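Local coordinates for protein imine reductase (Bacillus cereus, PDB 4D3F) that probably catalyses the NADPH-dependent reduction of imines to amines, binding the cofactor on a Rossmann-type domain, at residues B[25-30]-B[79-84]; B[135-140]-B[149-154]. All coordinates share one frame; numbering follows the deposited sequence.

Contact 1 of 2, residues B[25-30]-B[79-84]; sequences TVIGLG and ELVILS. With NAP (NADP nicotinamide-adenine-dinucleotide phosphate), chain C.
I27, T25 and I82 bury the most surface where strand 23-27 runs beside strand 80-83. The strands are parallel, with an angle of 26° between the short segments. I27 is gripped through both backbone polar atoms. Its N donates to I82 O at 2.9 Å, and its O accepts from S84 N at 3.0 Å. T25 does the same two residues earlier: T25 N reaches L80 O at 3.1 Å, and T25 O takes I82 N at 2.8 Å.

On the face shared by T25, I27, V81 and L83, I27 CG1 lies beside its own backbone N (chi1 -71°). The extended chain then brings CD1 back to V81 CG1, 3.8 Å away. The other branch, I27 CG2, packs on L83 CD2 at 4.2 Å. T25 OG1 is hydrogen-bonded outside the contact, to N78 OD1 and A74 O. On the other face I82 CB meets V26 CG2, while its chain end leads off to V108 and L167.

Past the strand ends, G28 CA approaches S84 O at 3.5 Å. L29 N makes a weak hydrogen bond to O3B of the adenosine ribose of NADP. G28 and G30 fit the GxGxxG pattern of a Rossmann dinucleotide-binding turn. Backbone bonds thus fix the parallel register, with mainly apolar side chains above and below, consistent with a firm base for the glycine turn at the cofactor.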
loop_
_atom_site.group_PDB
_atom_site.type_symbol
_atom_site.label_atom_id
_atom_site.label_comp_id
_atom_site.label_asym_id
_atom_site.label_seq_id
_atom_site.Cartn_x
_atom_site.Cartn_y
_atom_site.Cartn_z
ATOM N N THR B 25 14.547 35.674 0.924
ATOM C CA THR B 25 13.983 35.671 2.260
ATOM C C THR B 25 13.360 34.322 2.551
ATOM O O THR B 25 12.641 33.779 1.700
ATOM C CB THR B 25 12.935 36.738 2.392
ATOM O OG1 THR B 25 13.562 38.038 2.440
ATOM C CG2 THR B 25 12.215 36.568 3.764
ATOM N N VAL B 26 13.594 33.795 3.748
ATOM C CA VAL B 26 12.898 32.572 4.233
ATOM C C VAL B 26 12.125 32.950 5.479
ATOM O O VAL B 26 12.720 33.440 6.452
ATOM C CB VAL B 26 13.882 31.467 4.587
ATOM C CG1 VAL B 26 13.124 30.221 5.175
ATOM C CG2 VAL B 26 14.684 31.030 3.361
ATOM N N ILE B 27 10.827 32.686 5.474
ATOM C CA ILE B 27 9.932 32.909 6.583
ATOM C C ILE B 27 9.443 31.548 7.062
ATOM O O ILE B 27 8.865 30.780 6.280
ATOM C CB ILE B 27 8.768 33.743 6.128
ATOM C CG1 ILE B 27 9.223 35.169 5.871
ATOM C CG2 ILE B 27 7.662 33.731 7.206
ATOM C CD1 ILE B 27 8.161 36.098 5.424
ATOM N N GLY B 28 9.750 31.220 8.307
ATOM C CA GLY B 28 9.378 29.920 8.850
ATOM C C GLY B 28 10.642 29.111 9.010
ATOM O O GLY B 28 11.230 28.624 8.086
ATOM N N LEU B 29 11.086 28.940 10.243
ATOM C CA LEU B 29 12.271 28.201 10.571
ATOM C C LEU B 29 11.960 27.041 11.522
ATOM O O LEU B 29 12.685 26.835 12.510
ATOM C CB LEU B 29 13.385 29.099 11.190
ATOM C CG LEU B 29 13.842 30.271 10.337
ATOM C CD1 LEU B 29 14.777 31.126 11.143
ATOM C CD2 LEU B 29 14.495 29.808 9.076
ATOM N N GLY B 30 10.982 26.199 11.136
ATOM C CA GLY B 30 10.990 24.804 11.513
ATOM C C GLY B 30 12.135 24.066 10.893
ATOM O O GLY B 30 13.003 24.685 10.237
ATOM N N GLU B 79 12.553 40.475 -3.199
ATOM C CA GLU B 79 11.427 40.121 -4.054
ATOM C C GLU B 79 10.943 38.685 -3.771
ATOM O O GLU B 79 9.721 38.438 -3.734
ATOM C CB GLU B 79 11.873 40.200 -5.527
ATOM C CG GLU B 79 10.731 39.926 -6.512
ATOM C CD GLU B 79 11.171 39.982 -7.958
ATOM O OE1 GLU B 79 12.318 39.618 -8.228
ATOM O OE2 GLU B 79 10.359 40.359 -8.816
ATOM N N LEU B 80 11.886 37.740 -3.739
ATOM C CA LEU B 80 11.540 36.294 -3.606
ATOM C C LEU B 80 11.488 35.935 -2.106
ATOM O O LEU B 80 12.486 36.081 -1.393
ATOM C CB LEU B 80 12.544 35.424 -4.294
ATOM C CG LEU B 80 12.232 33.929 -4.293
ATOM C CD1 LEU B 80 10.917 33.715 -5.008
ATOM C CD2 LEU B 80 13.370 33.156 -4.911
ATOM N N VAL B 81 10.344 35.405 -1.677
ATOM C CA VAL B 81 10.081 35.037 -0.292
ATOM C C VAL B 81 9.666 33.586 -0.250
ATOM O O VAL B 81 8.710 33.241 -0.932
ATOM C CB VAL B 81 8.986 35.935 0.275
ATOM C CG1 VAL B 81 8.681 35.523 1.701
ATOM C CG2 VAL B 81 9.374 37.408 0.212
ATOM N N ILE B 82 10.401 32.732 0.457
ATOM C CA ILE B 82 10.053 31.308 0.609
ATOM C C ILE B 82 9.396 31.118 1.978
ATOM O O ILE B 82 9.930 31.603 2.986
ATOM C CB ILE B 82 11.252 30.408 0.604
ATOM C CG1 ILE B 82 12.233 30.611 -0.564
ATOM C CG2 ILE B 82 10.874 28.925 0.806
ATOM C CD1 ILE B 82 11.759 30.430 -1.913
ATOM N N LEU B 83 8.220 30.502 1.969
ATOM C CA LEU B 83 7.467 30.236 3.207
ATOM C C LEU B 83 7.535 28.761 3.515
ATOM O O LEU B 83 7.172 27.947 2.678
ATOM C CB LEU B 83 6.026 30.713 3.160
ATOM C CG LEU B 83 6.086 32.234 2.933
ATOM C CD1 LEU B 83 5.711 32.526 1.484
ATOM C CD2 LEU B 83 5.254 33.086 3.793
ATOM N N SER B 84 7.895 28.415 4.736
ATOM C CA SER B 84 7.843 27.021 5.174
ATOM C C SER B 84 7.146 27.010 6.555
ATOM O O SER B 84 7.765 27.072 7.591
ATOM C CB SER B 84 9.190 26.452 5.242
ATOM O OG SER B 84 9.166 25.063 5.631
HETATM P PA NAP C . 6.754 23.154 11.682
HETATM O O1A NAP C . 7.031 22.714 13.097
HETATM O O2A NAP C . 5.470 22.921 10.960
HETATM O O5B NAP C . 6.920 24.749 11.809
HETATM C C5B NAP C . 6.904 25.511 10.640
HETATM C C4B NAP C . 6.902 26.975 10.970
HETATM O O4B NAP C . 5.562 27.446 11.124
HETATM C C3B NAP C . 7.743 27.372 12.150
HETATM O O3B NAP C . 8.394 28.560 11.706
HETATM C C2B NAP C . 6.677 27.835 13.130
HETATM O O2B NAP C . 7.065 28.883 14.057
HETATM C C1B NAP C . 5.639 28.349 12.189
HETATM N N9A NAP C . 4.325 28.507 12.805
HETATM C C8A NAP C . 3.522 27.492 13.195
HETATM N N7A NAP C . 2.399 28.050 13.667
HETATM C C5A NAP C . 2.536 29.373 13.610
HETATM C C6A NAP C . 1.753 30.516 14.009
HETATM N N6A NAP C . 0.558 30.233 14.536
HETATM N N1A NAP C . 2.164 31.756 13.795
HETATM C C2A NAP C . 3.385 31.999 13.230
HETATM N N3A NAP C . 4.207 30.976 12.860
HETATM C C4A NAP C . 3.801 29.680 12.999
HETATM O O3 NAP C . 8.020 22.704 10.904
HETATM P PN NAP C . 8.413 21.900 9.565
HETATM O O1N NAP C . 8.702 20.506 9.927
HETATM O O2N NAP C . 9.701 22.551 9.116
HETATM O O5D NAP C . 7.216 22.022 8.578
HETATM C C5D NAP C . 6.888 23.097 7.653
HETATM C C4D NAP C . 6.056 22.594 6.491
HETATM O O4D NAP C . 6.823 21.690 5.698
HETATM C C3D NAP C . 4.841 21.764 6.969
HETATM O O3D NAP C . 3.699 22.240 6.241
HETATM C C2D NAP C . 5.249 20.317 6.773
HETATM O O2D NAP C . 4.132 19.457 6.546
HETATM C C1D NAP C . 6.076 20.493 5.485
HETATM N N1N NAP C . 6.912 19.371 5.198
HETATM C C2N NAP C . 7.636 18.844 6.208
HETATM C C3N NAP C . 8.437 17.741 6.016
HETATM C C7N NAP C . 9.247 17.270 7.209
HETATM O O7N NAP C . 9.823 16.246 7.045
HETATM N N7N NAP C . 9.526 18.035 8.279
HETATM C C4N NAP C . 8.513 17.154 4.760
HETATM C C5N NAP C . 7.782 17.713 3.695
HETATM C C6N NAP C . 6.971 18.843 3.912
HETATM P P2B NAP C . 7.887 28.492 15.377
HETATM O O1X NAP C . 7.794 29.795 16.120
HETATM O O2X NAP C . 7.087 27.295 16.006
HETATM O O3X NAP C . 9.275 28.028 14.924
#

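Contact 2 of 2, residues B[135-140]-B[149-154]; sequences GGVQVP and SYTYYS. With NAP (NADP nicotinamide-adenine-dinucleotide phosphate), chain C.
Q138 lays its amide over the ring of Y152. NE2 sits 3.1 Å above the ring plane, over its centre, and is 3.3 Å from Y152 CZ. The amide and ring planes are 30° apart, so the amide lies closer to flat than to upright on the ring. Q138 CG is anti to the carbonyl carbon (chi1 -67°), and the chain is extended beyond it, which carries the amide past Y150 to the Y152 ring. On the way, Q138 CB passes Y150 O at 3.1 Å, and the amide end also touches Y150 CB. The phenol OH of Y152 is bonded to Q190 OE1 of helix 182-210.

T151 and V137 meet on the other face, where T151 OG1 is 3.8 Å from V137 CG2. The hydroxyl's polar partner is T171. T151 CG2 lies 3.4 Å above the Y153 ring plane, offset toward the rim. G135, with no side chain, comes near that ring through its CA, 3.8 Å from Y153 CD1. Farther along, both methyls of V139 pack on S149.

The backbones form an antiparallel hairpin. G136 and Y152 are a hydrogen-bonded pair, with G136 N to Y152 O at 2.8 Å and Y152 N to G136 O at 2.9 Å. Q138 N adds a bond to Y150 O beyond the strand end. The chemistry pairs an amide-on-ring contact with backbone bonds, and probably helps hold in place the segment whose carbonyls, V137 O and V139 O, lie near C5N and C4N of the nicotinamide ring.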
loop_
_atom_site.group_PDB
_atom_site.type_symbol
_atom_site.label_atom_id
_atom_site.label_comp_id
_atom_site.label_asym_id
_atom_site.label_seq_id
_atom_site.Cartn_x
_atom_site.Cartn_y
_atom_site.Cartn_z
ATOM N N GLY B 135 4.452 24.899 -3.772
ATOM C CA GLY B 135 5.373 23.821 -3.760
ATOM C C GLY B 135 5.074 22.704 -2.756
ATOM O O GLY B 135 4.649 22.994 -1.628
ATOM N N GLY B 136 5.204 21.459 -3.239
ATOM C CA GLY B 136 4.951 20.269 -2.407
ATOM C C GLY B 136 6.231 19.499 -2.308
ATOM O O GLY B 136 6.629 18.779 -3.274
ATOM N N VAL B 137 6.922 19.665 -1.187
ATOM C CA VAL B 137 8.248 19.152 -1.057
ATOM C C VAL B 137 8.170 17.656 -0.734
ATOM O O VAL B 137 7.461 17.288 0.221
ATOM C CB VAL B 137 9.024 19.876 0.076
ATOM C CG1 VAL B 137 10.434 19.305 0.211
ATOM C CG2 VAL B 137 9.136 21.356 -0.248
ATOM N N GLN B 138 8.916 16.828 -1.447
ATOM C CA GLN B 138 8.726 15.352 -1.328
ATOM C C GLN B 138 9.692 14.629 -0.371
ATOM O O GLN B 138 9.785 13.386 -0.367
ATOM C CB GLN B 138 8.851 14.725 -2.739
ATOM C CG GLN B 138 7.735 15.133 -3.673
ATOM C CD GLN B 138 8.012 14.700 -5.069
ATOM O OE1 GLN B 138 8.635 13.691 -5.275
ATOM N NE2 GLN B 138 7.711 15.550 -6.036
ATOM N N VAL B 139 10.488 15.390 0.366
ATOM C CA VAL B 139 11.597 14.882 1.135
ATOM C C VAL B 139 11.671 15.561 2.513
ATOM O O VAL B 139 11.158 16.690 2.706
ATOM C CB VAL B 139 12.964 15.017 0.436
ATOM C CG1 VAL B 139 13.016 14.233 -0.866
ATOM C CG2 VAL B 139 13.368 16.523 0.239
ATOM N N PRO B 140 12.306 14.890 3.486
ATOM C CA PRO B 140 12.513 15.498 4.776
ATOM C C PRO B 140 13.651 16.513 4.709
ATOM O O PRO B 140 14.278 16.640 3.658
ATOM C CB PRO B 140 12.896 14.305 5.669
ATOM C CG PRO B 140 13.501 13.338 4.778
ATOM C CD PRO B 140 12.777 13.479 3.456
ATOM N N SER B 149 16.355 14.709 -4.849
ATOM C CA SER B 149 15.115 15.137 -4.256
ATOM C C SER B 149 14.277 15.959 -5.268
ATOM O O SER B 149 14.830 16.738 -6.000
ATOM C CB SER B 149 15.382 15.996 -2.966
ATOM O OG SER B 149 16.236 15.341 -2.000
ATOM N N TYR B 150 12.948 15.853 -5.173
ATOM C CA TYR B 150 11.969 16.588 -5.969
ATOM C C TYR B 150 10.965 17.324 -5.174
ATOM O O TYR B 150 10.605 16.874 -4.096
ATOM C CB TYR B 150 11.252 15.635 -6.966
ATOM C CG TYR B 150 12.133 15.399 -8.169
ATOM C CD1 TYR B 150 13.128 14.447 -8.143
ATOM C CD2 TYR B 150 11.947 16.162 -9.346
ATOM C CE1 TYR B 150 13.949 14.253 -9.262
ATOM C CE2 TYR B 150 12.759 15.970 -10.468
ATOM C CZ TYR B 150 13.735 15.001 -10.404
ATOM O OH TYR B 150 14.551 14.808 -11.470
ATOM N N THR B 151 10.510 18.463 -5.699
ATOM C CA THR B 151 9.367 19.222 -5.225
ATOM C C THR B 151 8.402 19.450 -6.368
ATOM O O THR B 151 8.817 19.830 -7.502
ATOM C CB THR B 151 9.879 20.562 -4.650
ATOM O OG1 THR B 151 10.760 20.294 -3.551
ATOM C CG2 THR B 151 8.771 21.481 -4.225
ATOM N N TYR B 152 7.114 19.217 -6.135
ATOM C CA TYR B 152 6.074 19.538 -7.074
ATOM C C TYR B 152 5.866 21.047 -7.023
ATOM O O TYR B 152 5.834 21.623 -5.973
ATOM C CB TYR B 152 4.731 18.929 -6.704
ATOM C CG TYR B 152 4.734 17.431 -6.633
ATOM C CD1 TYR B 152 4.919 16.669 -7.778
ATOM C CD2 TYR B 152 4.498 16.779 -5.434
ATOM C CE1 TYR B 152 4.807 15.302 -7.743
ATOM C CE2 TYR B 152 4.495 15.377 -5.381
ATOM C CZ TYR B 152 4.604 14.674 -6.542
ATOM O OH TYR B 152 4.636 13.302 -6.495
ATOM N N TYR B 153 5.745 21.676 -8.183
ATOM C CA TYR B 153 5.429 23.086 -8.272
ATOM C C TYR B 153 4.260 23.344 -9.184
ATOM O O TYR B 153 4.043 22.619 -10.154
ATOM C CB TYR B 153 6.650 23.944 -8.754
ATOM C CG TYR B 153 7.733 24.100 -7.729
ATOM C CD1 TYR B 153 7.554 24.901 -6.654
ATOM C CD2 TYR B 153 8.926 23.402 -7.842
ATOM C CE1 TYR B 153 8.519 25.040 -5.712
ATOM C CE2 TYR B 153 9.907 23.525 -6.892
ATOM C CZ TYR B 153 9.685 24.351 -5.825
ATOM O OH TYR B 153 10.670 24.500 -4.853
ATOM N N SER B 154 3.480 24.341 -8.842
ATOM C CA SER B 154 2.407 24.769 -9.700
ATOM C C SER B 154 2.077 26.218 -9.479
ATOM O O SER B 154 2.428 26.834 -8.442
ATOM C CB SER B 154 1.130 23.882 -9.540
ATOM O OG SER B 154 0.535 24.040 -8.272
HETATM P PA NAP C . 6.754 23.154 11.682
HETATM O O1A NAP C . 7.031 22.714 13.097
HETATM O O2A NAP C . 5.470 22.921 10.960
HETATM O O5B NAP C . 6.920 24.749 11.809
HETATM C C5B NAP C . 6.904 25.511 10.640
HETATM C C4B NAP C . 6.902 26.975 10.970
HETATM O O4B NAP C . 5.562 27.446 11.124
HETATM C C3B NAP C . 7.743 27.372 12.150
HETATM O O3B NAP C . 8.394 28.560 11.706
HETATM C C2B NAP C . 6.677 27.835 13.130
HETATM O O2B NAP C . 7.065 28.883 14.057
HETATM C C1B NAP C . 5.639 28.349 12.189
HETATM N N9A NAP C . 4.325 28.507 12.805
HETATM C C8A NAP C . 3.522 27.492 13.195
HETATM N N7A NAP C . 2.399 28.050 13.667
HETATM C C5A NAP C . 2.536 29.373 13.610
HETATM C C6A NAP C . 1.753 30.516 14.009
HETATM N N6A NAP C . 0.558 30.233 14.536
HETATM N N1A NAP C . 2.164 31.756 13.795
HETATM C C2A NAP C . 3.385 31.999 13.230
HETATM N N3A NAP C . 4.207 30.976 12.860
HETATM C C4A NAP C . 3.801 29.680 12.999
HETATM O O3 NAP C . 8.020 22.704 10.904
HETATM P PN NAP C . 8.413 21.900 9.565
HETATM O O1N NAP C . 8.702 20.506 9.927
HETATM O O2N NAP C . 9.701 22.551 9.116
HETATM O O5D NAP C . 7.216 22.022 8.578
HETATM C C5D NAP C . 6.888 23.097 7.653
HETATM C C4D NAP C . 6.056 22.594 6.491
HETATM O O4D NAP C . 6.823 21.690 5.698
HETATM C C3D NAP C . 4.841 21.764 6.969
HETATM O O3D NAP C . 3.699 22.240 6.241
HETATM C C2D NAP C . 5.249 20.317 6.773
HETATM O O2D NAP C . 4.132 19.457 6.546
HETATM C C1D NAP C . 6.076 20.493 5.485
HETATM N N1N NAP C . 6.912 19.371 5.198
HETATM C C2N NAP C . 7.636 18.844 6.208
HETATM C C3N NAP C . 8.437 17.741 6.016
HETATM C C7N NAP C . 9.247 17.270 7.209
HETATM O O7N NAP C . 9.823 16.246 7.045
HETATM N N7N NAP C . 9.526 18.035 8.279
HETATM C C4N NAP C . 8.513 17.154 4.760
HETATM C C5N NAP C . 7.782 17.713 3.695
HETATM C C6N NAP C . 6.971 18.843 3.912
HETATM P P2B NAP C . 7.887 28.492 15.377
HETATM O O1X NAP C . 7.794 29.795 16.120
HETATM O O2X NAP C . 7.087 27.295 16.006
HETATM O O3X NAP C . 9.275 28.028 14.924
#

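How the contacts relate
From the N terminus, strand 23-27 leads through the glycine turn into helix 31-43. The chain then makes strands 46-50 and 66-67 before strand 80-83 returns beside the first strand. Contact 1 closes that loop of 48 residues. Strand 106-109 follows, and then the hairpin of 131-137 and 149-155, where contact 2 closes a short loop of eight residues. The two are in series and neither nests nor crosses. Both belong to one mixed sheet: contact 1 joins neighbouring parallel strands, contact 2 its antiparallel pair. Their centres are about 15 Å apart, and the two contacts do not touch. NADP spans them, its adenosine ribose near contact 1 and its nicotinamide near contact 2.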